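Local coordinates for protein DyP (Bjerkandera adusta, PDB 3AFV) that is a heme b-containing dye-decolorizing peroxidase, which probably uses hydrogen peroxide to oxidise dyes and other substrates at its heme iron, at residues A[25-30]-A[121-126]; A[325-330]-A[356-361]. All coordinates share one frame; numbering follows the deposited sequence.

Contact 1 (A[25-30]-A[121-126])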
ATOM      1  N   ARG A  25     -13.019  -6.728  -0.020  1.00  8.67           N
ATOM      2  CA  ARG A  25     -13.874  -5.964   0.879  1.00  8.33           C
ATOM      3  C   ARG A  25     -13.228  -5.912   2.242  1.00  7.72           C
ATOM      4  O   ARG A  25     -12.712  -6.929   2.734  1.00  8.51           O
ATOM      5  CB  ARG A  25     -15.253  -6.612   1.012  1.00  8.95           C
ATOM      6  CG  ARG A  25     -16.201  -5.854   1.936  1.00  9.73           C
ATOM      7  CD  ARG A  25     -17.624  -6.363   1.778  1.00 12.08           C
ATOM      8  NE  ARG A  25     -18.162  -5.982   0.471  1.00 13.78           N
ATOM      9  CZ  ARG A  25     -18.956  -6.747  -0.275  1.00 15.23           C
ATOM     10  NH1 ARG A  25     -19.314  -7.957   0.133  1.00 15.63           N
ATOM     11  NH2 ARG A  25     -19.397  -6.300  -1.446  1.00 17.24           N
ATOM     12  N   PHE A  26     -13.279  -4.724   2.840  1.00  6.99           N
ATOM     13  CA  PHE A  26     -12.787  -4.482   4.186  1.00  6.82           C
ATOM     14  C   PHE A  26     -13.985  -4.181   5.068  1.00  7.44           C
ATOM     15  O   PHE A  26     -14.671  -3.158   4.878  1.00  7.62           O
ATOM     16  CB  PHE A  26     -11.829  -3.288   4.174  1.00  6.70           C
ATOM     17  CG  PHE A  26     -10.607  -3.482   3.305  1.00  6.35           C
ATOM     18  CD1 PHE A  26      -9.403  -3.883   3.868  1.00  8.05           C
ATOM     19  CD2 PHE A  26     -10.665  -3.259   1.930  1.00  7.03           C
ATOM     20  CE1 PHE A  26      -8.272  -4.070   3.080  1.00  8.71           C
ATOM     21  CE2 PHE A  26      -9.541  -3.457   1.131  1.00  7.44           C
ATOM     22  CZ  PHE A  26      -8.344  -3.845   1.712  1.00  8.27           C
ATOM     23  N   VAL A  27     -14.263  -5.094   6.001  1.00  7.54           N
ATOM     24  CA  VAL A  27     -15.401  -4.936   6.896  1.00  7.91           C
ATOM     25  C   VAL A  27     -14.872  -4.466   8.240  1.00  7.53           C
ATOM     26  O   VAL A  27     -14.216  -5.226   8.973  1.00  7.93           O
ATOM     27  CB  VAL A  27     -16.185  -6.257   7.054  1.00  7.52           C
ATOM     28  CG1 VAL A  27     -17.289  -6.095   8.082  1.00  9.17           C
ATOM     29  CG2 VAL A  27     -16.755  -6.714   5.712  1.00  9.34           C
ATOM     30  N   PHE A  28     -15.093  -3.190   8.541  1.00  7.58           N
ATOM     31  CA  PHE A  28     -14.632  -2.601   9.791  1.00  7.05           C
ATOM     32  C   PHE A  28     -15.699  -2.772  10.848  1.00  7.45           C
ATOM     33  O   PHE A  28     -16.880  -2.522  10.589  1.00  8.73           O
ATOM     34  CB  PHE A  28     -14.288  -1.108   9.603  1.00  7.05           C
ATOM     35  CG  PHE A  28     -13.222  -0.881   8.562  1.00  7.25           C
ATOM     36  CD1 PHE A  28     -11.877  -0.985   8.896  1.00  7.28           C
ATOM     37  CD2 PHE A  28     -13.558  -0.634   7.236  1.00  8.02           C
ATOM     38  CE1 PHE A  28     -10.890  -0.829   7.946  1.00  6.32           C
ATOM     39  CE2 PHE A  28     -12.572  -0.452   6.272  1.00  7.77           C
ATOM     40  CZ  PHE A  28     -11.235  -0.573   6.624  1.00  7.86           C
ATOM     41  N   PHE A  29     -15.297  -3.213  12.032  1.00  7.12           N
ATOM     42  CA  PHE A  29     -16.283  -3.566  13.044  1.00  7.99           C
ATOM     43  C   PHE A  29     -15.895  -3.100  14.433  1.00  8.33           C
ATOM     44  O   PHE A  29     -14.727  -2.806  14.711  1.00  7.84           O
ATOM     45  CB  PHE A  29     -16.548  -5.084  13.031  1.00  8.01           C
ATOM     46  CG  PHE A  29     -15.374  -5.915  13.488  1.00  7.26           C
ATOM     47  CD1 PHE A  29     -15.228  -6.272  14.838  1.00  7.67           C
ATOM     48  CD2 PHE A  29     -14.406  -6.332  12.574  1.00  7.43           C
ATOM     49  CE1 PHE A  29     -14.123  -7.017  15.269  1.00  8.33           C
ATOM     50  CE2 PHE A  29     -13.319  -7.096  12.989  1.00  7.31           C
ATOM     51  CZ  PHE A  29     -13.177  -7.446  14.332  1.00  9.15           C
ATOM     52  N   GLN A  30     -16.904  -3.051  15.300  1.00  8.98           N
ATOM     53  CA  GLN A  30     -16.711  -2.882  16.728  1.00 10.01           C
ATOM     54  C   GLN A  30     -17.224  -4.158  17.421  1.00  9.38           C
ATOM     55  O   GLN A  30     -18.168  -4.790  16.948  1.00 10.15           O
ATOM     56  CB  GLN A  30     -17.414  -1.605  17.221  1.00 11.95           C
ATOM     57  CG  GLN A  30     -18.907  -1.573  17.009  1.00 16.46           C
ATOM     58  CD  GLN A  30     -19.602  -0.476  17.797  1.00 20.90           C
ATOM     59  OE1 GLN A  30     -19.003   0.555  18.132  1.00 22.40           O
ATOM     60  NE2 GLN A  30     -20.881  -0.703  18.111  1.00 23.31           N
ATOM     61  N   PHE A 121     -12.104  -7.328   8.913  1.00  7.24           N
ATOM     62  CA  PHE A 121     -12.016  -8.549   8.138  1.00  7.39           C
ATOM     63  C   PHE A 121     -11.727  -8.112   6.709  1.00  7.90           C
ATOM     64  O   PHE A 121     -12.417  -7.233   6.172  1.00  8.01           O
ATOM     65  CB  PHE A 121     -13.359  -9.286   8.120  1.00  7.17           C
ATOM     66  CG  PHE A 121     -13.773  -9.879   9.435  1.00  7.49           C
ATOM     67  CD1 PHE A 121     -13.514 -11.224   9.715  1.00  7.07           C
ATOM     68  CD2 PHE A 121     -14.493  -9.130  10.361  1.00  7.03           C
ATOM     69  CE1 PHE A 121     -13.925 -11.796  10.925  1.00  7.75           C
ATOM     70  CE2 PHE A 121     -14.909  -9.693  11.573  1.00  7.91           C
ATOM     71  CZ  PHE A 121     -14.623 -11.026  11.857  1.00  8.83           C
ATOM     72  N   LEU A 122     -10.694  -8.691   6.109  1.00  7.66           N
ATOM     73  CA  LEU A 122     -10.434  -8.475   4.692  1.00  8.25           C
ATOM     74  C   LEU A 122     -10.788  -9.746   3.941  1.00  8.07           C
ATOM     75  O   LEU A 122     -10.341 -10.847   4.291  1.00  8.01           O
ATOM     76  CB  LEU A 122      -8.996  -7.995   4.406  1.00  9.97           C
ATOM     77  CG  LEU A 122      -7.773  -8.575   5.095  1.00 12.02           C
ATOM     78  CD1 LEU A 122      -6.590  -8.291   4.210  1.00 14.71           C
ATOM     79  CD2 LEU A 122      -7.538  -7.983   6.487  1.00 12.72           C
ATOM     80  N   ILE A 123     -11.654  -9.575   2.945  1.00  7.04           N
ATOM     81  CA  ILE A 123     -12.175 -10.686   2.153  1.00  7.91           C
ATOM     82  C   ILE A 123     -11.761 -10.444   0.713  1.00  8.38           C
ATOM     83  O   ILE A 123     -12.022  -9.364   0.168  1.00  9.14           O
ATOM     84  CB  ILE A 123     -13.713 -10.769   2.235  1.00  7.64           C
ATOM     85  CG1 ILE A 123     -14.215 -10.737   3.694  1.00  8.95           C
ATOM     86  CG2 ILE A 123     -14.235 -12.033   1.497  1.00  8.45           C
ATOM     87  CD1 ILE A 123     -14.696  -9.351   4.179  1.00 12.03           C
ATOM     88  N   GLY A 124     -11.075 -11.415   0.119  1.00  8.21           N
ATOM     89  CA  GLY A 124     -10.648 -11.301  -1.267  1.00  8.86           C
ATOM     90  C   GLY A 124     -11.251 -12.408  -2.100  1.00  8.84           C
ATOM     91  O   GLY A 124     -11.287 -13.558  -1.680  1.00  9.25           O
ATOM     92  N   SER A 125     -11.728 -12.052  -3.282  1.00  9.03           N
ATOM     93  CA  SER A 125     -12.331 -13.044  -4.173  1.00  9.91           C
ATOM     94  C   SER A 125     -12.307 -12.511  -5.589  1.00 10.46           C
ATOM     95  O   SER A 125     -12.211 -11.316  -5.797  1.00 10.58           O
ATOM     96  CB  SER A 125     -13.776 -13.315  -3.752  1.00  9.68           C
ATOM     97  OG  SER A 125     -14.309 -14.430  -4.468  1.00 10.37           O
ATOM     98  N   ASP A 126     -12.410 -13.392  -6.574  1.00 11.27           N
ATOM     99  CA  ASP A 126     -12.336 -12.928  -7.952  1.00 11.56           C
ATOM    100  C   ASP A 126     -13.676 -12.497  -8.544  1.00 11.86           C
ATOM    101  O   ASP A 126     -13.710 -12.003  -9.676  1.00 12.32           O
ATOM    102  CB  ASP A 126     -11.616 -13.955  -8.847  1.00 12.09           C
ATOM    103  CG  ASP A 126     -10.101 -13.944  -8.663  1.00 13.69           C
ATOM    104  OD1 ASP A 126      -9.508 -12.885  -8.345  1.00 13.23           O
ATOM    105  OD2 ASP A 126      -9.475 -15.001  -8.866  1.00 16.58           O
TER
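R25, F26 and V27 pair with I123, L122 and F121 in antiparallel fashion. This joins two central strands, 23-31 and 119-125, of the N-terminal ferredoxin-like sheet. R25 with I123 and V27 with F121 are hydrogen-bonded pairs. F26 with L122, between them, is a non-hydrogen-bonded pair. Four backbone bonds tie the strands. V27 N gives a nearly straight bond to F121 O at 2.8 Å, and F121 N returns one to V27 O at 3.0 Å. The R25–I123 pair is bonded both ways as well. The middle pair adds weaker CA-H...O contacts, such as L122 CA to R25 O at 3.4 Å.

R25, V27, F121 and I123 share one face of the sheet. There I123 reaches CD1 back across the gap to V27 CG2 at 3.7 Å, and the same methyl lies 3.4 Å from R25 O. Further along, the rings of F29 and F121 meet. F29 has CG between its backbone N and carbonyl carbon (chi1 68°), which brings the ring beside F121. Their CE2 atoms approach to 3.4 Å, with planes at 42°, so the pair is oblique. The end of R25 leads away from 121-126. Its guanidinium group forms a salt bridge with D132 and hydrogen bonds with S153 and T135. Helix 128-142 covers this face: I138 meets F121, while L131 and F134 meet I123.

F26 and L122 occupy the other face. F26 CD1 stands 4.2 Å from L122 CB, and both side chains turn to strand 353-360.

Polar bonding between the segments is thus left to the backbone. The side chains meet across it through carbon. The one charged group of the paired residues, that of R25, finds its partners outside the two segments.

Contact 2 (A[325-330]-A[356-361]). With HEM (protoporphyrin IX containing Fe), chain B.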
ATOM      1  N   PHE A 325      13.539  -0.406   5.962  1.00  6.34           N
ATOM      2  CA  PHE A 325      12.394   0.410   5.555  1.00  6.26           C
ATOM      3  C   PHE A 325      11.572  -0.187   4.436  1.00  6.56           C
ATOM      4  O   PHE A 325      10.797   0.522   3.800  1.00  6.78           O
ATOM      5  CB  PHE A 325      12.875   1.821   5.226  1.00  6.88           C
ATOM      6  CG  PHE A 325      13.841   2.359   6.238  1.00  7.09           C
ATOM      7  CD1 PHE A 325      13.392   2.707   7.518  1.00  7.88           C
ATOM      8  CD2 PHE A 325      15.192   2.518   5.929  1.00  7.74           C
ATOM      9  CE1 PHE A 325      14.273   3.196   8.484  1.00  8.87           C
ATOM     10  CE2 PHE A 325      16.086   3.021   6.902  1.00  9.65           C
ATOM     11  CZ  PHE A 325      15.618   3.352   8.170  1.00  8.87           C
ATOM     12  N   HIS A 326      11.728  -1.488   4.207  1.00  6.60           N
ATOM     13  CA  HIS A 326      10.916  -2.184   3.213  1.00  6.94           C
ATOM     14  C   HIS A 326       9.596  -2.615   3.822  1.00  6.69           C
ATOM     15  O   HIS A 326       9.513  -2.877   5.014  1.00  7.25           O
ATOM     16  CB  HIS A 326      11.656  -3.403   2.643  1.00  6.74           C
ATOM     17  CG  HIS A 326      12.861  -3.042   1.837  1.00  7.01           C
ATOM     18  ND1 HIS A 326      12.802  -2.724   0.495  1.00  7.44           N
ATOM     19  CD2 HIS A 326      14.158  -2.901   2.201  1.00  7.76           C
ATOM     20  CE1 HIS A 326      14.015  -2.410   0.069  1.00  7.95           C
ATOM     21  NE2 HIS A 326      14.856  -2.529   1.080  1.00  8.29           N
ATOM     22  N   ALA A 327       8.566  -2.710   2.995  1.00  5.93           N
ATOM     23  CA  ALA A 327       7.254  -3.143   3.476  1.00  6.01           C
ATOM     24  C   ALA A 327       6.507  -3.788   2.335  1.00  6.16           C
ATOM     25  O   ALA A 327       6.807  -3.523   1.174  1.00  6.02           O
ATOM     26  CB  ALA A 327       6.464  -1.954   4.035  1.00  6.30           C
ATOM     27  N   MET A 328       5.553  -4.654   2.675  1.00  6.31           N
ATOM     28  CA  MET A 328       4.690  -5.307   1.694  1.00  6.07           C
ATOM     29  C   MET A 328       3.446  -4.478   1.435  1.00  6.63           C
ATOM     30  O   MET A 328       2.888  -3.896   2.364  1.00  6.36           O
ATOM     31  CB  MET A 328       4.214  -6.666   2.221  1.00  6.70           C
ATOM     32  CG  MET A 328       5.293  -7.685   2.463  1.00  6.88           C
ATOM     33  SD  MET A 328       6.057  -8.270   0.923  1.00  8.74           S
ATOM     34  CE  MET A 328       6.866  -9.751   1.560  1.00 12.90           C
ATOM     35  N   ARG A 329       2.974  -4.481   0.187  1.00  5.80           N
ATOM     36  CA  ARG A 329       1.735  -3.794  -0.151  1.00  6.66           C
ATOM     37  C   ARG A 329       0.708  -4.740  -0.751  1.00  6.23           C
ATOM     38  O   ARG A 329       1.050  -5.628  -1.552  1.00  7.70           O
ATOM     39  CB  ARG A 329       2.002  -2.638  -1.118  1.00  6.06           C
ATOM     40  CG  ARG A 329       2.763  -1.474  -0.499  1.00  6.60           C
ATOM     41  CD  ARG A 329       3.278  -0.477  -1.547  1.00  6.22           C
ATOM     42  NE  ARG A 329       4.111  -1.170  -2.539  1.00  5.54           N
ATOM     43  CZ  ARG A 329       3.871  -1.222  -3.848  1.00  7.19           C
ATOM     44  NH1 ARG A 329       2.859  -0.555  -4.401  1.00  6.99           N
ATOM     45  NH2 ARG A 329       4.688  -1.934  -4.622  1.00  7.67           N
ATOM     46  N   SER A 330      -0.551  -4.568  -0.349  1.00  5.87           N
ATOM     47  CA  SER A 330      -1.643  -5.365  -0.919  1.00  6.47           C
ATOM     48  C   SER A 330      -2.874  -4.477  -1.132  1.00  6.78           C
ATOM     49  O   SER A 330      -3.960  -4.723  -0.585  1.00  7.78           O
ATOM     50  CB  SER A 330      -1.964  -6.544   0.005  1.00  6.21           C
ATOM     51  OG  SER A 330      -2.752  -7.509  -0.686  1.00  8.36           O
ATOM     52  N   PHE A 356      -5.611   1.269   0.341  1.00  5.75           N
ATOM     53  CA  PHE A 356      -4.176   1.048   0.464  1.00  5.26           C
ATOM     54  C   PHE A 356      -3.864   0.234   1.716  1.00  5.64           C
ATOM     55  O   PHE A 356      -4.380   0.508   2.802  1.00  5.11           O
ATOM     56  CB  PHE A 356      -3.482   2.408   0.483  1.00  5.00           C
ATOM     57  CG  PHE A 356      -1.999   2.343   0.733  1.00  5.35           C
ATOM     58  CD1 PHE A 356      -1.099   2.257  -0.323  1.00  4.42           C
ATOM     59  CD2 PHE A 356      -1.509   2.423   2.036  1.00  6.21           C
ATOM     60  CE1 PHE A 356       0.280   2.216  -0.086  1.00  6.96           C
ATOM     61  CE2 PHE A 356      -0.144   2.379   2.283  1.00  6.24           C
ATOM     62  CZ  PHE A 356       0.749   2.278   1.225  1.00  6.27           C
ATOM     63  N   VAL A 357      -3.032  -0.786   1.539  1.00  5.57           N
ATOM     64  CA  VAL A 357      -2.679  -1.736   2.613  1.00  5.64           C
ATOM     65  C   VAL A 357      -1.173  -1.959   2.575  1.00  5.49           C
ATOM     66  O   VAL A 357      -0.623  -2.387   1.559  1.00  5.63           O
ATOM     67  CB  VAL A 357      -3.382  -3.078   2.357  1.00  5.89           C
ATOM     68  CG1 VAL A 357      -2.937  -4.139   3.348  1.00  8.68           C
ATOM     69  CG2 VAL A 357      -4.904  -2.898   2.415  1.00  7.20           C
ATOM     70  N   GLU A 358      -0.498  -1.629   3.676  1.00  4.69           N
ATOM     71  CA  GLU A 358       0.954  -1.832   3.756  1.00  4.50           C
ATOM     72  C   GLU A 358       1.286  -2.522   5.067  1.00  4.61           C
ATOM     73  O   GLU A 358       0.832  -2.093   6.132  1.00  4.80           O
ATOM     74  CB  GLU A 358       1.690  -0.495   3.653  1.00  4.79           C
ATOM     75  CG  GLU A 358       3.189  -0.649   3.406  1.00  5.91           C
ATOM     76  CD  GLU A 358       3.876   0.618   2.969  1.00  5.91           C
ATOM     77  OE1 GLU A 358       3.410   1.736   3.297  1.00  6.29           O
ATOM     78  OE2 GLU A 358       4.932   0.491   2.292  1.00  6.37           O
ATOM     79  N   TYR A 359       2.076  -3.590   4.970  1.00  4.71           N
ATOM     80  CA  TYR A 359       2.462  -4.411   6.125  1.00  4.74           C
ATOM     81  C   TYR A 359       3.938  -4.295   6.454  1.00  4.70           C
ATOM     82  O   TYR A 359       4.793  -4.301   5.560  1.00  5.10           O
ATOM     83  CB  TYR A 359       2.215  -5.892   5.853  1.00  4.62           C
ATOM     84  CG  TYR A 359       0.767  -6.282   5.618  1.00  4.30           C
ATOM     85  CD1 TYR A 359      -0.130  -6.359   6.675  1.00  5.33           C
ATOM     86  CD2 TYR A 359       0.308  -6.598   4.334  1.00  4.59           C
ATOM     87  CE1 TYR A 359      -1.456  -6.740   6.478  1.00  6.45           C
ATOM     88  CE2 TYR A 359      -1.017  -6.989   4.118  1.00  6.03           C
ATOM     89  CZ  TYR A 359      -1.896  -7.051   5.195  1.00  6.35           C
ATOM     90  OH  TYR A 359      -3.217  -7.440   5.015  1.00  7.26           O
ATOM     91  N   GLN A 360       4.227  -4.240   7.751  1.00  4.92           N
ATOM     92  CA  GLN A 360       5.593  -4.155   8.265  1.00  5.66           C
ATOM     93  C   GLN A 360       5.539  -4.508   9.745  1.00  5.16           C
ATOM     94  O   GLN A 360       4.471  -4.424  10.375  1.00  5.62           O
ATOM     95  CB  GLN A 360       6.157  -2.734   8.082  1.00  5.62           C
ATOM     96  CG  GLN A 360       5.301  -1.629   8.733  1.00  6.21           C
ATOM     97  CD  GLN A 360       4.194  -1.141   7.812  1.00  4.40           C
ATOM     98  OE1 GLN A 360       4.469  -0.584   6.760  1.00  6.40           O
ATOM     99  NE2 GLN A 360       2.922  -1.367   8.201  1.00  6.40           N
ATOM    100  N   SER A 361       6.678  -4.914  10.306  1.00  5.65           N
ATOM    101  CA  SER A 361       6.734  -5.227  11.734  1.00  5.57           C
ATOM    102  C   SER A 361       6.758  -3.964  12.581  1.00  5.90           C
ATOM    103  O   SER A 361       6.265  -3.981  13.707  1.00  6.03           O
ATOM    104  CB  SER A 361       7.956  -6.069  12.057  1.00  5.96           C
ATOM    105  OG  SER A 361       9.119  -5.346  11.710  1.00  6.48           O
TER
HETATM  106  CHA HEM B 501       4.978   1.754  -5.770  1.00  5.17           C
HETATM  107  CHB HEM B 501       0.815   3.945  -6.854  1.00  6.07           C
HETATM  108  CHC HEM B 501       0.377   5.383  -2.241  1.00  4.67           C
HETATM  109  CHD HEM B 501       4.545   3.168  -1.124  1.00  4.73           C
HETATM  110  C1A HEM B 501       3.925   2.263  -6.480  1.00  4.19           C
HETATM  111  C2A HEM B 501       3.720   2.156  -7.908  1.00  4.61           C
HETATM  112  C3A HEM B 501       2.557   2.750  -8.196  1.00  4.25           C
HETATM  113  C4A HEM B 501       1.997   3.250  -6.967  1.00  5.81           C
HETATM  114  CMA HEM B 501       1.889   2.953  -9.564  1.00  5.95           C
HETATM  115  CAA HEM B 501       4.703   1.498  -8.897  1.00  5.31           C
HETATM  116  CBA HEM B 501       4.515  -0.023  -8.969  1.00  6.46           C
HETATM  117  CGA HEM B 501       5.429  -0.763  -8.026  1.00 10.72           C
HETATM  118  O1A HEM B 501       6.632  -0.413  -7.977  1.00 15.76           O
HETATM  119  O2A HEM B 501       4.956  -1.688  -7.362  1.00 15.79           O
HETATM  120  C1B HEM B 501       0.319   4.535  -5.706  1.00  5.10           C
HETATM  121  C2B HEM B 501      -0.921   5.284  -5.587  1.00  5.56           C
HETATM  122  C3B HEM B 501      -1.046   5.677  -4.309  1.00  4.82           C
HETATM  123  C4B HEM B 501       0.111   5.189  -3.575  1.00  3.42           C
HETATM  124  CMB HEM B 501      -1.899   5.579  -6.749  1.00  6.48           C
HETATM  125  CAB HEM B 501      -2.183   6.493  -3.651  1.00  6.36           C
HETATM  126  CBB HEM B 501      -3.436   6.461  -4.141  1.00  5.80           C
HETATM  127  C1C HEM B 501       1.489   4.950  -1.554  1.00  4.39           C
HETATM  128  C2C HEM B 501       1.817   5.284  -0.186  1.00  4.36           C
HETATM  129  C3C HEM B 501       2.983   4.677   0.116  1.00  4.81           C
HETATM  130  C4C HEM B 501       3.417   3.940  -1.043  1.00  4.96           C
HETATM  131  CMC HEM B 501       0.913   6.143   0.726  1.00  5.72           C
HETATM  132  CAC HEM B 501       3.751   4.692   1.451  1.00  5.08           C
HETATM  133  CBC HEM B 501       3.789   5.798   2.223  1.00  5.54           C
HETATM  134  C1D HEM B 501       4.990   2.524  -2.244  1.00  4.88           C
HETATM  135  C2D HEM B 501       6.115   1.626  -2.274  1.00  5.91           C
HETATM  136  C3D HEM B 501       6.248   1.196  -3.697  1.00  5.93           C
HETATM  137  C4D HEM B 501       5.191   1.862  -4.421  1.00  4.89           C
HETATM  138  CMD HEM B 501       7.014   1.158  -1.122  1.00  7.42           C
HETATM  139  CAD HEM B 501       7.328   0.238  -4.221  1.00  7.23           C
HETATM  140  CBD HEM B 501       8.602   1.058  -4.444  1.00  6.69           C
HETATM  141  CGD HEM B 501       9.761   0.196  -4.854  1.00  6.41           C
HETATM  142  O1D HEM B 501      10.443   0.561  -5.837  1.00  7.42           O
HETATM  143  O2D HEM B 501      10.011  -0.853  -4.215  1.00  6.19           O
HETATM  144  NA  HEM B 501       2.844   2.915  -5.941  1.00  4.66           N
HETATM  145  NB  HEM B 501       0.937   4.519  -4.452  1.00  4.73           N
HETATM  146  NC  HEM B 501       2.521   4.165  -2.058  1.00  4.77           N
HETATM  147  ND  HEM B 501       4.447   2.629  -3.518  1.00  4.42           N
HETATM  148 FE   HEM B 501       2.758   3.681  -4.036  1.00  5.14          FE
HETATM  149  O   HOH W   1       1.643   1.959  -3.676  1.00 20.33           O
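R329 pairs with E358, then lays its guanidinium flat against the heme. Heme C3D lies 3.3 Å above the guanidinium plane, over its centre. A bend at chi3 (-56°) turns the group onto the porphyrin. R329 NH2 donates to propionate oxygen O2A of the heme at 2.8 Å. R329 NH1 donates at 2.9 Å to the O atom of a water, and that O is bound to the heme iron at 2.1 Å. D171 forms a salt bridge with NH1, and S174 O also takes a bond from NH2. Both terminal nitrogens are thus hydrogen-bonded while one face of the group lies on the porphyrin, as befits a heme-binding residue.

E358 has the opposite charge but makes no salt bridge with R329. The carboxylate is turned 78° from the guanidinium. R329 meets E358 through its CG, 4.0 Å from E358 CG, and the charged atoms are not in contact. E358 OE2 rests 3.4 Å from A327 CB. F356 also reaches the porphyrin, with its CE1 3.3 Å from heme C1C. E358 OE1 and the iron-bound water lie at the edge of the F356 ring, in its plane.

The backbone holds this layout. M328 and Y359 exchange two bonds, Y359 N to M328 O being short at 2.7 Å. S330 N adds a third bond, to V357 O.

Strand 328-334 is an outer strand of the C-terminal sheet, and strand 353-360 lies between it and strand 216-225. Helix 367-375 packs on A327, F356 and E358. On helix 13-16, D14 is hydrogen-bonded to both S330 OG and Y359 OH.

How the contacts relate
From the N terminus, strand 23-31 comes first. The chain runs on through strand 65-71 before 119-125 returns to lie beside it, so contact 1 closes a loop of 90 residues. Contact 2 opens much later and closes a shorter one of 25 residues. The two are in series, neither nested nor crossed. Each lies in one of two four-stranded sheets that share the strand order 2-3-1-4. Contact 1 joins the third strand to the first, contact 2 the second to the third. The sheets meet where L122 CD1 touches Y359 OH at 3.6 Å and F26 packs on V357, so the N-terminal sheet packs against the sheet whose residues help line the heme.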